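Local coordinates for Afp (Microbacterium arborescens, PDB 2YJK), which probably binds ferric iron and takes part in iron uptake as a twelve-subunit Dps protein with the ferritin fold, at residues 33-38 / 59-64; 118-123 / 146-151; 24-29 / 81-86; 103-108 / 156-161. All coordinates share one frame; numbering follows the deposited sequence.

Interaction 1 (33-38 / 59-64); sequences QALVVN and DSVVAH. With OFE (Iron(II) oxide), chain B.
Val36 and Val62 bring their CA atoms to 4.6 Å at the point where helices 33-38 and 59-64 pass, nearly antiparallel at 153° and with axes 8.4 Å apart. At this spacing side-chain methyls reach the facing backbone: Val36 CG2 sits 3.6 Å from Val62 O, and Val62 CG2 is 3.7 Å from Val36 O. The two side chains cross at about a right angle, CG1 to CG1 at 4.1 Å. Both segments belong to the long helices 15-45 and 51-78, the first antiparallel pair of the ferritin four-helix bundle. At the adjoining positions, Leu35 CG is anti to the backbone N (chi1 -169°), which carries CD2 toward Val61 CG1, 4.0 Å away, again with crossed side chains. Asp59 belongs, with Lys40 and His43, to the iron oxide pocket. Its OD2 comes within 2.6 Å of the oxygen of the bound iron(II) oxide, while OD1 forms a salt bridge with Lys40. Replacing the acid by an alanine is likely to leave Lys40 without its carboxylate mate and the oxide oxygen without its close neighbour.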
loop_
_atom_site.group_PDB
_atom_site.type_symbol
_atom_site.label_atom_id
_atom_site.label_comp_id
_atom_site.label_asym_id
_atom_site.label_seq_id
_atom_site.Cartn_x
_atom_site.Cartn_y
_atom_site.Cartn_z
ATOM N N GLN C 33 8.691 21.606 20.566
ATOM C CA GLN C 33 9.629 21.800 19.503
ATOM C C GLN C 33 11.061 21.617 20.063
ATOM O O GLN C 33 11.923 21.091 19.321
ATOM C CB GLN C 33 9.431 23.208 18.871
ATOM C CG GLN C 33 10.209 23.486 17.604
ATOM C CD GLN C 33 9.892 22.481 16.486
ATOM O OE1 GLN C 33 10.697 21.581 16.210
ATOM N NE2 GLN C 33 8.733 22.619 15.859
ATOM N N ALA C 34 11.323 22.082 21.306
ATOM C CA ALA C 34 12.600 21.797 22.025
ATOM C C ALA C 34 12.851 20.267 22.190
ATOM O O ALA C 34 13.970 19.796 21.974
ATOM C CB ALA C 34 12.629 22.470 23.417
ATOM N N LEU C 35 11.780 19.514 22.514
ATOM C CA LEU C 35 11.823 18.075 22.634
ATOM C C LEU C 35 12.153 17.366 21.312
ATOM O O LEU C 35 12.868 16.355 21.333
ATOM C CB LEU C 35 10.511 17.575 23.210
ATOM C CG LEU C 35 10.507 16.106 23.633
ATOM C CD1 LEU C 35 11.504 15.928 24.747
ATOM C CD2 LEU C 35 9.064 15.456 23.937
ATOM N N VAL C 36 11.729 17.933 20.162
ATOM C CA VAL C 36 12.179 17.418 18.860
ATOM C C VAL C 36 13.748 17.485 18.778
ATOM O O VAL C 36 14.429 16.486 18.431
ATOM C CB VAL C 36 11.561 18.220 17.664
ATOM C CG1 VAL C 36 12.316 17.898 16.381
ATOM C CG2 VAL C 36 10.036 17.862 17.483
ATOM N N VAL C 37 14.304 18.657 19.108
ATOM C CA VAL C 37 15.727 18.870 18.944
ATOM C C VAL C 37 16.560 18.108 20.004
ATOM O O VAL C 37 17.516 17.386 19.668
ATOM C CB VAL C 37 16.090 20.386 18.967
ATOM C CG1 VAL C 37 17.622 20.542 19.031
ATOM C CG2 VAL C 37 15.481 21.101 17.707
ATOM N N ASN C 38 16.183 18.268 21.272
ATOM C CA ASN C 38 16.879 17.568 22.345
ATOM C C ASN C 38 16.662 16.040 22.331
ATOM O O ASN C 38 17.499 15.298 22.850
ATOM C CB ASN C 38 16.507 18.204 23.707
ATOM C CG ASN C 38 16.934 19.648 23.778
ATOM O OD1 ASN C 38 18.014 19.982 23.279
ATOM N ND2 ASN C 38 16.086 20.535 24.375
ATOM N N ASP C 59 13.330 8.107 18.650
ATOM C CA ASP C 59 12.861 8.619 17.352
ATOM C C ASP C 59 11.321 8.774 17.328
ATOM O O ASP C 59 10.775 9.700 16.720
ATOM C CB ASP C 59 13.328 7.747 16.178
ATOM C CG ASP C 59 14.103 8.564 15.125
ATOM O OD1 ASP C 59 14.266 9.808 15.289
ATOM O OD2 ASP C 59 14.607 7.976 14.139
ATOM N N SER C 60 10.624 7.866 17.995
ATOM C CA SER C 60 9.186 7.910 17.930
ATOM C C SER C 60 8.613 9.000 18.861
ATOM O O SER C 60 7.658 9.690 18.492
ATOM C CB SER C 60 8.635 6.484 18.051
ATOM O OG SER C 60 7.790 6.410 19.141
ATOM N N VAL C 61 9.330 9.287 19.956
ATOM C CA VAL C 61 9.045 10.436 20.852
ATOM C C VAL C 61 9.219 11.780 20.121
ATOM O O VAL C 61 8.424 12.679 20.276
ATOM C CB VAL C 61 9.942 10.397 22.156
ATOM C CG1 VAL C 61 10.025 11.728 22.897
ATOM C CG2 VAL C 61 9.497 9.203 23.122
ATOM N N VAL C 62 10.275 11.897 19.346
ATOM C CA VAL C 62 10.565 13.076 18.550
ATOM C C VAL C 62 9.441 13.262 17.513
ATOM O O VAL C 62 8.962 14.387 17.325
ATOM C CB VAL C 62 11.937 12.870 17.845
ATOM C CG1 VAL C 62 12.106 13.806 16.656
ATOM C CG2 VAL C 62 13.089 13.036 18.803
ATOM N N ALA C 63 9.026 12.166 16.846
ATOM C CA ALA C 63 8.062 12.223 15.745
ATOM C C ALA C 63 6.718 12.710 16.371
ATOM O O ALA C 63 6.117 13.644 15.846
ATOM C CB ALA C 63 7.930 10.862 15.040
ATOM N N HIS C 64 6.331 12.168 17.549
ATOM C CA HIS C 64 5.190 12.684 18.331
ATOM C C HIS C 64 5.336 14.153 18.725
ATOM O O HIS C 64 4.408 14.955 18.486
ATOM C CB HIS C 64 4.943 11.840 19.574
ATOM C CG HIS C 64 4.518 10.426 19.250
ATOM N ND1 HIS C 64 4.629 9.379 20.145
ATOM C CD2 HIS C 64 4.056 9.884 18.098
ATOM C CE1 HIS C 64 4.213 8.263 19.573
ATOM N NE2 HIS C 64 3.861 8.542 18.331
HETATM FE FE OFE B . 18.332 8.603 13.170
HETATM O O OFE B . 16.055 9.260 12.418
HETATM O O HOH W 1 18.336 6.246 12.990
#

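Interaction 2 (118-123 / 146-151); sequences AALVDL and RGVDKD
Asp149 OD2 is gripped by two cations, Lys145 one turn earlier on the same helix and Arg75 of a third subunit, both in salt bridges, while OD1 of the same carboxylate rests against Leu120 of the neighbouring helix. The approach is to methyls: CD2 of Leu120 lies 3.4 Å from Asp149 OD1, and CD1 of Leu120 is 3.7 Å from that oxygen. With CG placed beside the backbone N (chi1 -84°), the acid end of Asp149 is carried nearer to helix 118-123 than the direction of its CB would suggest. The apolar part centres on Val148. Its CG1 meets Leu120 CD2 at 3.8 Å, where the two side chains lie alongside, running opposite ways, and its CG2 reaches Leu123 CD1 at 4.2 Å. Helices 105-130 and 135-156, to which the segments belong, are the second antiparallel pair of the ferritin bundle; here they run at 154° with axes 10.6 Å apart, so side chains rather than backbones fill the interface. With only an alanine's methyl at Leu120's place, a gap would probably open beside Val148 CG1 and the apolar cover of Asp149 OD1 would be lost. Asp122, turned from this interface, forms a salt bridge with Lys31 of helix 15-45. At the subunit boundary, Arg146 forms salt bridges with Asp139 and Glu143 of the third subunit.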
loop_
_atom_site.group_PDB
_atom_site.type_symbol
_atom_site.label_atom_id
_atom_site.label_comp_id
_atom_site.label_asym_id
_atom_site.label_seq_id
_atom_site.Cartn_x
_atom_site.Cartn_y
_atom_site.Cartn_z
ATOM N N ALA C 118 8.322 18.763 32.468
ATOM C CA ALA C 118 8.166 20.243 32.294
ATOM C C ALA C 118 7.014 20.557 31.286
ATOM O O ALA C 118 6.211 21.472 31.537
ATOM C CB ALA C 118 9.487 20.906 31.796
ATOM N N ALA C 119 6.929 19.789 30.184
ATOM C CA ALA C 119 5.838 19.984 29.216
ATOM C C ALA C 119 4.486 19.654 29.849
ATOM O O ALA C 119 3.503 20.411 29.649
ATOM C CB ALA C 119 6.055 19.177 27.966
ATOM N N LEU C 120 4.448 18.581 30.641
ATOM C CA LEU C 120 3.205 18.171 31.338
ATOM C C LEU C 120 2.628 19.238 32.254
ATOM O O LEU C 120 1.402 19.438 32.285
ATOM C CB LEU C 120 3.356 16.843 32.118
ATOM C CG LEU C 120 3.447 15.631 31.201
ATOM C CD1 LEU C 120 3.807 14.381 31.996
ATOM C CD2 LEU C 120 2.123 15.418 30.412
ATOM N N VAL C 121 3.486 19.913 33.010
ATOM C CA VAL C 121 3.064 21.034 33.833
ATOM C C VAL C 121 2.405 22.083 32.941
ATOM O O VAL C 121 1.363 22.589 33.282
ATOM C CB VAL C 121 4.283 21.657 34.651
ATOM C CG1 VAL C 121 3.990 23.153 35.200
ATOM C CG2 VAL C 121 4.691 20.713 35.797
ATOM N N ASP C 122 2.986 22.402 31.795
ATOM C CA ASP C 122 2.380 23.428 30.923
ATOM C C ASP C 122 1.102 22.907 30.234
ATOM O O ASP C 122 0.154 23.658 30.055
ATOM C CB ASP C 122 3.380 23.961 29.911
ATOM C CG ASP C 122 4.444 24.925 30.544
ATOM O OD1 ASP C 122 4.175 25.708 31.537
ATOM O OD2 ASP C 122 5.576 24.944 29.998
ATOM N N LEU C 123 1.043 21.617 29.878
ATOM C CA LEU C 123 -0.225 21.066 29.347
ATOM C C LEU C 123 -1.368 21.121 30.396
ATOM O O LEU C 123 -2.531 21.457 30.062
ATOM C CB LEU C 123 -0.032 19.675 28.753
ATOM C CG LEU C 123 0.713 19.690 27.409
ATOM C CD1 LEU C 123 1.448 18.380 27.212
ATOM C CD2 LEU C 123 -0.250 19.993 26.237
ATOM N N ARG C 146 -2.569 13.258 26.458
ATOM C CA ARG C 146 -2.720 11.787 26.388
ATOM C C ARG C 146 -1.497 11.145 25.742
ATOM O O ARG C 146 -0.942 10.166 26.297
ATOM C CB ARG C 146 -3.964 11.348 25.591
ATOM C CG ARG C 146 -5.245 11.549 26.359
ATOM C CD ARG C 146 -6.409 11.193 25.489
ATOM N NE ARG C 146 -6.331 9.805 25.027
ATOM C CZ ARG C 146 -7.268 9.243 24.265
ATOM N NH1 ARG C 146 -8.348 9.926 23.929
ATOM N NH2 ARG C 146 -7.133 8.012 23.830
ATOM N N GLY C 147 -1.083 11.670 24.595
ATOM C CA GLY C 147 0.109 11.140 23.911
ATOM C C GLY C 147 1.394 11.279 24.716
ATOM O O GLY C 147 2.205 10.360 24.736
ATOM N N VAL C 148 1.581 12.410 25.387
ATOM C CA VAL C 148 2.783 12.683 26.130
ATOM C C VAL C 148 2.859 11.783 27.375
ATOM O O VAL C 148 3.925 11.170 27.630
ATOM C CB VAL C 148 2.889 14.200 26.482
ATOM C CG1 VAL C 148 4.156 14.528 27.354
ATOM C CG2 VAL C 148 3.036 15.046 25.205
ATOM N N ASP C 149 1.723 11.628 28.069
ATOM C CA ASP C 149 1.531 10.669 29.188
ATOM C C ASP C 149 1.905 9.256 28.809
ATOM O O ASP C 149 2.568 8.531 29.568
ATOM C CB ASP C 149 0.075 10.657 29.652
ATOM C CG ASP C 149 -0.225 11.786 30.643
ATOM O OD1 ASP C 149 0.768 12.381 31.121
ATOM O OD2 ASP C 149 -1.407 12.108 30.935
ATOM N N LYS C 150 1.541 8.855 27.604
ATOM C CA LYS C 150 1.875 7.510 27.208
ATOM C C LYS C 150 3.396 7.328 26.879
ATOM O O LYS C 150 4.012 6.340 27.285
ATOM C CB LYS C 150 0.944 7.110 26.055
ATOM C CG LYS C 150 1.223 5.732 25.501
ATOM C CD LYS C 150 0.310 5.443 24.286
ATOM C CE LYS C 150 0.382 3.957 23.978
ATOM N NZ LYS C 150 -0.180 3.619 22.631
ATOM N N ASP C 151 3.974 8.271 26.125
ATOM C CA ASP C 151 5.410 8.321 25.830
ATOM C C ASP C 151 6.229 8.345 27.118
ATOM O O ASP C 151 7.235 7.647 27.225
ATOM C CB ASP C 151 5.747 9.544 24.981
ATOM C CG ASP C 151 5.222 9.394 23.494
ATOM O OD1 ASP C 151 4.968 8.225 23.037
ATOM O OD2 ASP C 151 5.068 10.455 22.805
#

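Interaction 3 (24-29 / 81-86); sequences FLTPVV and LPIDSR
Ile83 points its CD1 methyl at helix 24-29, fastening to the first helix of the ferritin bundle the linker that joins helix 51-78 to the short helix 87-92, an insertion characteristic of Dps proteins. Two orientations meet at that one carbon. The isoleucine passes alongside Thr26, pointing the other way, with CD1 at 3.8 Å from Thr26 CG2. Against Val29 the approach is tip to tip, and CD1 of Ile83 lies 4.1 Å from Val29 CB. In Ile83, CG1 is anti to the backbone N (chi1 166°), and a bend at chi2 (84°) sets CD1 between the two residues, one turn apart. The hydroxyl of Thr26 is hydrogen-bonded to Ala22 O in the preceding turn, and both it and CG2 border Ile83 CD1. Val29 also turns CG1 to the next contact, 3.9 Å from Ser85 OG, an approach of methyl to hydroxyl. Trp44 of a second subunit packs on both Val29 and Ser85, and the backbone of the linker is held from the same subunit, Asn45 bonding Ile83 O and Gln41 bonding Ser85 N. Further along, Arg86 clasps Asp84 side-on; the oxygens lie close to the guanidinium plane, while the nitrogens, on the syn sides, stand about 30° out of the carboxylate plane, NE reaching Asp84 OD1 at 3.0 Å and NH2 reaching Asp84 OD2 at 3.1 Å.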
loop_
_atom_site.group_PDB
_atom_site.type_symbol
_atom_site.label_atom_id
_atom_site.label_comp_id
_atom_site.label_asym_id
_atom_site.label_seq_id
_atom_site.Cartn_x
_atom_site.Cartn_y
_atom_site.Cartn_z
ATOM N N PHE C 24 -1.853 30.011 26.541
ATOM C CA PHE C 24 -1.672 28.668 27.134
ATOM C C PHE C 24 -1.017 27.656 26.204
ATOM O O PHE C 24 -0.321 26.726 26.647
ATOM C CB PHE C 24 -2.997 28.153 27.616
ATOM C CG PHE C 24 -3.529 28.908 28.779
ATOM C CD1 PHE C 24 -2.883 28.809 30.034
ATOM C CD2 PHE C 24 -4.699 29.684 28.657
ATOM C CE1 PHE C 24 -3.399 29.470 31.165
ATOM C CE2 PHE C 24 -5.220 30.384 29.803
ATOM C CZ PHE C 24 -4.560 30.286 31.031
ATOM N N LEU C 25 -1.209 27.853 24.907
ATOM C CA LEU C 25 -0.643 26.915 23.942
ATOM C C LEU C 25 0.784 27.256 23.509
ATOM O O LEU C 25 1.552 26.368 23.131
ATOM C CB LEU C 25 -1.550 26.801 22.746
ATOM C CG LEU C 25 -2.847 26.038 23.086
ATOM C CD1 LEU C 25 -3.686 25.910 21.786
ATOM C CD2 LEU C 25 -2.637 24.669 23.672
ATOM N N THR C 26 1.144 28.526 23.574
ATOM C CA THR C 26 2.511 28.926 23.226
ATOM C C THR C 26 3.641 28.192 23.980
ATOM O O THR C 26 4.640 27.819 23.325
ATOM C CB THR C 26 2.705 30.469 23.275
ATOM O OG1 THR C 26 1.742 31.048 22.408
ATOM C CG2 THR C 26 4.077 30.871 22.836
ATOM N N PRO C 27 3.514 27.992 25.321
ATOM C CA PRO C 27 4.591 27.270 26.052
ATOM C C PRO C 27 4.612 25.810 25.609
ATOM O O PRO C 27 5.661 25.160 25.561
ATOM C CB PRO C 27 4.131 27.353 27.539
ATOM C CG PRO C 27 3.246 28.657 27.580
ATOM C CD PRO C 27 2.514 28.566 26.250
ATOM N N VAL C 28 3.462 25.298 25.220
ATOM C CA VAL C 28 3.423 23.958 24.620
ATOM C C VAL C 28 4.192 23.850 23.301
ATOM O O VAL C 28 4.992 22.912 23.104
ATOM C CB VAL C 28 1.958 23.482 24.494
ATOM C CG1 VAL C 28 1.877 22.093 23.849
ATOM C CG2 VAL C 28 1.297 23.448 25.892
ATOM N N VAL C 29 3.953 24.775 22.375
ATOM C CA VAL C 29 4.662 24.770 21.125
ATOM C C VAL C 29 6.178 24.787 21.409
ATOM O O VAL C 29 6.939 24.006 20.780
ATOM C CB VAL C 29 4.301 25.989 20.203
ATOM C CG1 VAL C 29 5.237 26.020 18.993
ATOM C CG2 VAL C 29 2.829 25.886 19.713
ATOM N N LEU C 81 -3.781 34.439 15.485
ATOM C CA LEU C 81 -2.542 35.040 16.093
ATOM C C LEU C 81 -1.162 34.462 15.641
ATOM O O LEU C 81 -1.084 33.289 15.289
ATOM C CB LEU C 81 -2.615 34.995 17.617
ATOM C CG LEU C 81 -3.701 35.844 18.325
ATOM C CD1 LEU C 81 -3.647 35.497 19.781
ATOM C CD2 LEU C 81 -3.634 37.427 18.163
ATOM N N PRO C 82 -0.081 35.298 15.622
ATOM C CA PRO C 82 1.207 34.762 15.173
ATOM C C PRO C 82 1.838 33.911 16.265
ATOM O O PRO C 82 1.375 33.889 17.386
ATOM C CB PRO C 82 2.037 36.018 14.860
ATOM C CG PRO C 82 1.473 37.090 15.830
ATOM C CD PRO C 82 -0.019 36.758 15.912
ATOM N N ILE C 83 2.854 33.137 15.924
ATOM C CA ILE C 83 3.549 32.388 16.960
ATOM C C ILE C 83 5.009 32.685 16.697
ATOM O O ILE C 83 5.424 32.724 15.520
ATOM C CB ILE C 83 3.214 30.821 16.872
ATOM C CG1 ILE C 83 4.181 29.978 17.713
ATOM C CG2 ILE C 83 3.330 30.265 15.476
ATOM C CD1 ILE C 83 3.781 29.890 19.143
ATOM N N ASP C 84 5.775 32.937 17.761
ATOM C CA ASP C 84 7.198 33.071 17.638
ATOM C C ASP C 84 7.950 31.797 18.104
ATOM O O ASP C 84 8.355 31.692 19.270
ATOM C CB ASP C 84 7.708 34.314 18.407
ATOM C CG ASP C 84 9.202 34.543 18.200
ATOM O OD1 ASP C 84 9.833 33.778 17.393
ATOM O OD2 ASP C 84 9.759 35.466 18.833
ATOM N N SER C 85 8.180 30.826 17.223
ATOM C CA SER C 85 9.107 29.761 17.616
ATOM C C SER C 85 10.342 29.653 16.717
ATOM O O SER C 85 10.738 28.537 16.310
ATOM C CB SER C 85 8.447 28.392 17.869
ATOM O OG SER C 85 7.802 27.954 16.711
ATOM N N ARG C 86 10.951 30.804 16.441
ATOM C CA ARG C 86 12.322 30.849 15.937
ATOM C C ARG C 86 13.230 30.151 16.963
ATOM O O ARG C 86 12.937 30.160 18.180
ATOM C CB ARG C 86 12.783 32.298 15.750
ATOM C CG ARG C 86 12.073 33.037 14.610
ATOM C CD ARG C 86 12.341 34.513 14.590
ATOM N NE ARG C 86 12.025 35.144 15.873
ATOM C CZ ARG C 86 12.523 36.308 16.241
ATOM N NH1 ARG C 86 13.343 36.982 15.440
ATOM N NH2 ARG C 86 12.234 36.794 17.413
#

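Interaction 4 (103-108 / 156-161); sequences AQWQDE and LAHLAE
Gln106 and Leu159 mark the nearest backbone approach, CA to CA 7.3 Å, between the first turn of helix 105-130 and the C-terminal segment 156-161. The spacing is bridged by two pairs of side chains. Trp105 comes to His158 with the edge of its six-membered ring: CZ3 is 3.8 Å from His158 CB, which lies near the indole plane. The carbonyl oxygen of His158 is also at that edge, in plane, 4.0 Å from Trp105 CH2. It is therefore the CB and backbone of the histidine that meet the indole, and the two side chains run obliquely to one another. Trp105 CG stands between the backbone N and the carbonyl carbon (chi1 65°), a placing that swings the ring toward segment 156-161. Gln106 bends at chi2 (89°), folding its amide back over one face of the indole, with CD 3.4 Å above the ring plane and toward its rim. CB of Gln106 packs with Leu159 CD2 at 4.0 Å; the same leucine also lies on Ile109 and Lys110. Trp105 packs on Ile54, and His158 on Ile54 and Leu57, so helix 51-78 shares this layer. Gln104 holds the N-cap position, its O taking the N-H groups of both Asp107 and Glu108. Ala157 forms backbone hydrogen bonds to a fourth subunit, which places the contact at a subunit interface. Here the C-terminal end of the chain, after the body of helix 135-156, packs against the start of helix 105-130, its antiparallel partner in the ferritin bundle.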
loop_
_atom_site.group_PDB
_atom_site.type_symbol
_atom_site.label_atom_id
_atom_site.label_comp_id
_atom_site.label_asym_id
_atom_site.label_seq_id
_atom_site.Cartn_x
_atom_site.Cartn_y
_atom_site.Cartn_z
ATOM N N ALA C 103 26.047 9.178 26.349
ATOM C CA ALA C 103 25.489 8.876 27.652
ATOM C C ALA C 103 24.775 7.521 27.572
ATOM O O ALA C 103 24.120 7.188 26.574
ATOM C CB ALA C 103 24.517 9.996 28.087
ATOM N N GLN C 104 24.947 6.718 28.596
ATOM C CA GLN C 104 24.185 5.480 28.805
ATOM C C GLN C 104 22.672 5.669 28.629
ATOM O O GLN C 104 22.125 6.693 29.016
ATOM C CB GLN C 104 24.482 4.968 30.222
ATOM C CG GLN C 104 25.913 4.372 30.364
ATOM C CD GLN C 104 26.200 3.324 29.274
ATOM O OE1 GLN C 104 26.956 3.588 28.320
ATOM N NE2 GLN C 104 25.547 2.161 29.376
ATOM N N TRP C 105 21.992 4.682 28.039
ATOM C CA TRP C 105 20.521 4.785 27.859
ATOM C C TRP C 105 19.689 5.190 29.105
ATOM O O TRP C 105 18.672 5.874 28.957
ATOM C CB TRP C 105 19.954 3.503 27.216
ATOM C CG TRP C 105 20.102 2.283 28.104
ATOM C CD1 TRP C 105 21.206 1.436 28.215
ATOM C CD2 TRP C 105 19.117 1.779 29.014
ATOM N NE1 TRP C 105 20.921 0.425 29.118
ATOM C CE2 TRP C 105 19.665 0.627 29.638
ATOM C CE3 TRP C 105 17.827 2.189 29.355
ATOM C CZ2 TRP C 105 18.958 -0.127 30.609
ATOM C CZ3 TRP C 105 17.101 1.433 30.302
ATOM C CH2 TRP C 105 17.678 0.280 30.922
ATOM N N GLN C 106 20.061 4.729 30.309
ATOM C CA GLN C 106 19.332 5.122 31.527
ATOM C C GLN C 106 19.340 6.601 31.722
ATOM O O GLN C 106 18.337 7.155 32.182
ATOM C CB GLN C 106 19.879 4.505 32.828
ATOM C CG GLN C 106 19.825 2.994 32.863
ATOM C CD GLN C 106 21.111 2.336 32.265
ATOM O OE1 GLN C 106 21.909 2.971 31.528
ATOM N NE2 GLN C 106 21.311 1.051 32.596
ATOM N N ASP C 107 20.478 7.235 31.441
ATOM C CA ASP C 107 20.633 8.655 31.717
ATOM C C ASP C 107 19.871 9.485 30.697
ATOM O O ASP C 107 19.250 10.507 31.047
ATOM C CB ASP C 107 22.097 9.034 31.720
ATOM C CG ASP C 107 22.866 8.392 32.913
ATOM O OD1 ASP C 107 22.367 8.439 34.085
ATOM O OD2 ASP C 107 23.976 7.855 32.650
ATOM N N GLU C 108 19.921 9.034 29.441
ATOM C CA GLU C 108 19.133 9.660 28.393
ATOM C C GLU C 108 17.619 9.583 28.781
ATOM O O GLU C 108 16.906 10.517 28.624
ATOM C CB GLU C 108 19.362 8.978 27.019
ATOM C CG GLU C 108 20.737 9.119 26.392
ATOM C CD GLU C 108 21.154 10.555 26.035
ATOM O OE1 GLU C 108 20.385 11.525 26.281
ATOM O OE2 GLU C 108 22.282 10.724 25.494
ATOM N N LEU C 156 9.589 5.606 31.173
ATOM C CA LEU C 156 9.786 5.320 32.575
ATOM C C LEU C 156 9.696 3.820 32.910
ATOM O O LEU C 156 10.323 3.387 33.855
ATOM C CB LEU C 156 8.784 6.103 33.419
ATOM C CG LEU C 156 9.165 6.953 34.612
ATOM C CD1 LEU C 156 10.669 7.495 34.637
ATOM C CD2 LEU C 156 8.088 8.079 34.787
ATOM N N ALA C 157 8.928 3.038 32.139
ATOM C CA ALA C 157 8.752 1.604 32.450
ATOM C C ALA C 157 10.108 0.853 32.465
ATOM O O ALA C 157 10.230 -0.173 33.134
ATOM C CB ALA C 157 7.730 0.927 31.427
ATOM N N HIS C 158 11.115 1.395 31.761
ATOM C CA HIS C 158 12.451 0.785 31.639
ATOM C C HIS C 158 13.295 0.883 32.928
ATOM O O HIS C 158 14.317 0.221 33.012
ATOM C CB HIS C 158 13.283 1.423 30.526
ATOM C CG HIS C 158 12.852 1.051 29.148
ATOM N ND1 HIS C 158 11.907 1.772 28.438
ATOM C CD2 HIS C 158 13.223 0.013 28.346
ATOM C CE1 HIS C 158 11.736 1.211 27.249
ATOM N NE2 HIS C 158 12.518 0.139 27.171
ATOM N N LEU C 159 12.909 1.724 33.878
ATOM C CA LEU C 159 13.752 2.063 35.015
ATOM C C LEU C 159 13.143 1.462 36.316
ATOM O O LEU C 159 13.743 1.556 37.390
ATOM C CB LEU C 159 13.902 3.606 35.142
ATOM C CG LEU C 159 14.521 4.541 34.057
ATOM C CD1 LEU C 159 14.372 6.005 34.459
ATOM C CD2 LEU C 159 15.997 4.261 33.697
ATOM N N ALA C 160 11.950 0.859 36.207
ATOM C CA ALA C 160 11.281 0.150 37.320
ATOM C C ALA C 160 12.192 -0.913 37.985
ATOM O O ALA C 160 12.252 -1.028 39.233
ATOM C CB ALA C 160 9.997 -0.452 36.857
ATOM N N GLU C 161 12.909 -1.688 37.171
ATOM C CA GLU C 161 14.238 -2.184 37.629
ATOM C C GLU C 161 15.164 -2.685 36.492
ATOM O O GLU C 161 15.480 -1.939 35.543
ATOM C CB GLU C 161 14.169 -3.141 38.865
ATOM C CG GLU C 161 15.450 -4.006 39.122
ATOM C CD GLU C 161 16.798 -3.205 39.259
ATOM O OE1 GLU C 161 17.247 -2.492 38.314
ATOM O OE2 GLU C 161 17.438 -3.321 40.330
#

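In the fold
Interactions 1 and 2 each lie within one antiparallel helix pair of the same bundle, centres 13 Å apart, and are tied where His64 ND1 lies 2.9 Å from Asp151 OD2, probably a hydrogen bond. Interaction 3 shares helix 15-45 with interaction 1 and touches interaction 2, Leu123 CD2 lying 3.8 Å from Val28 CG2. Interaction 4 shares helix 105-130 with interaction 2 but sits across the chain from interaction 3, centres about 31 Å apart. Interaction 1 holds Asp59 of the iron oxide pocket; side chain to side chain, Trp105 of interaction 4 is about 11 Å from His43, and Ile83 of interaction 3 about 8 Å from Glu74, a ferric iron site residue with no such iron bound in this chain.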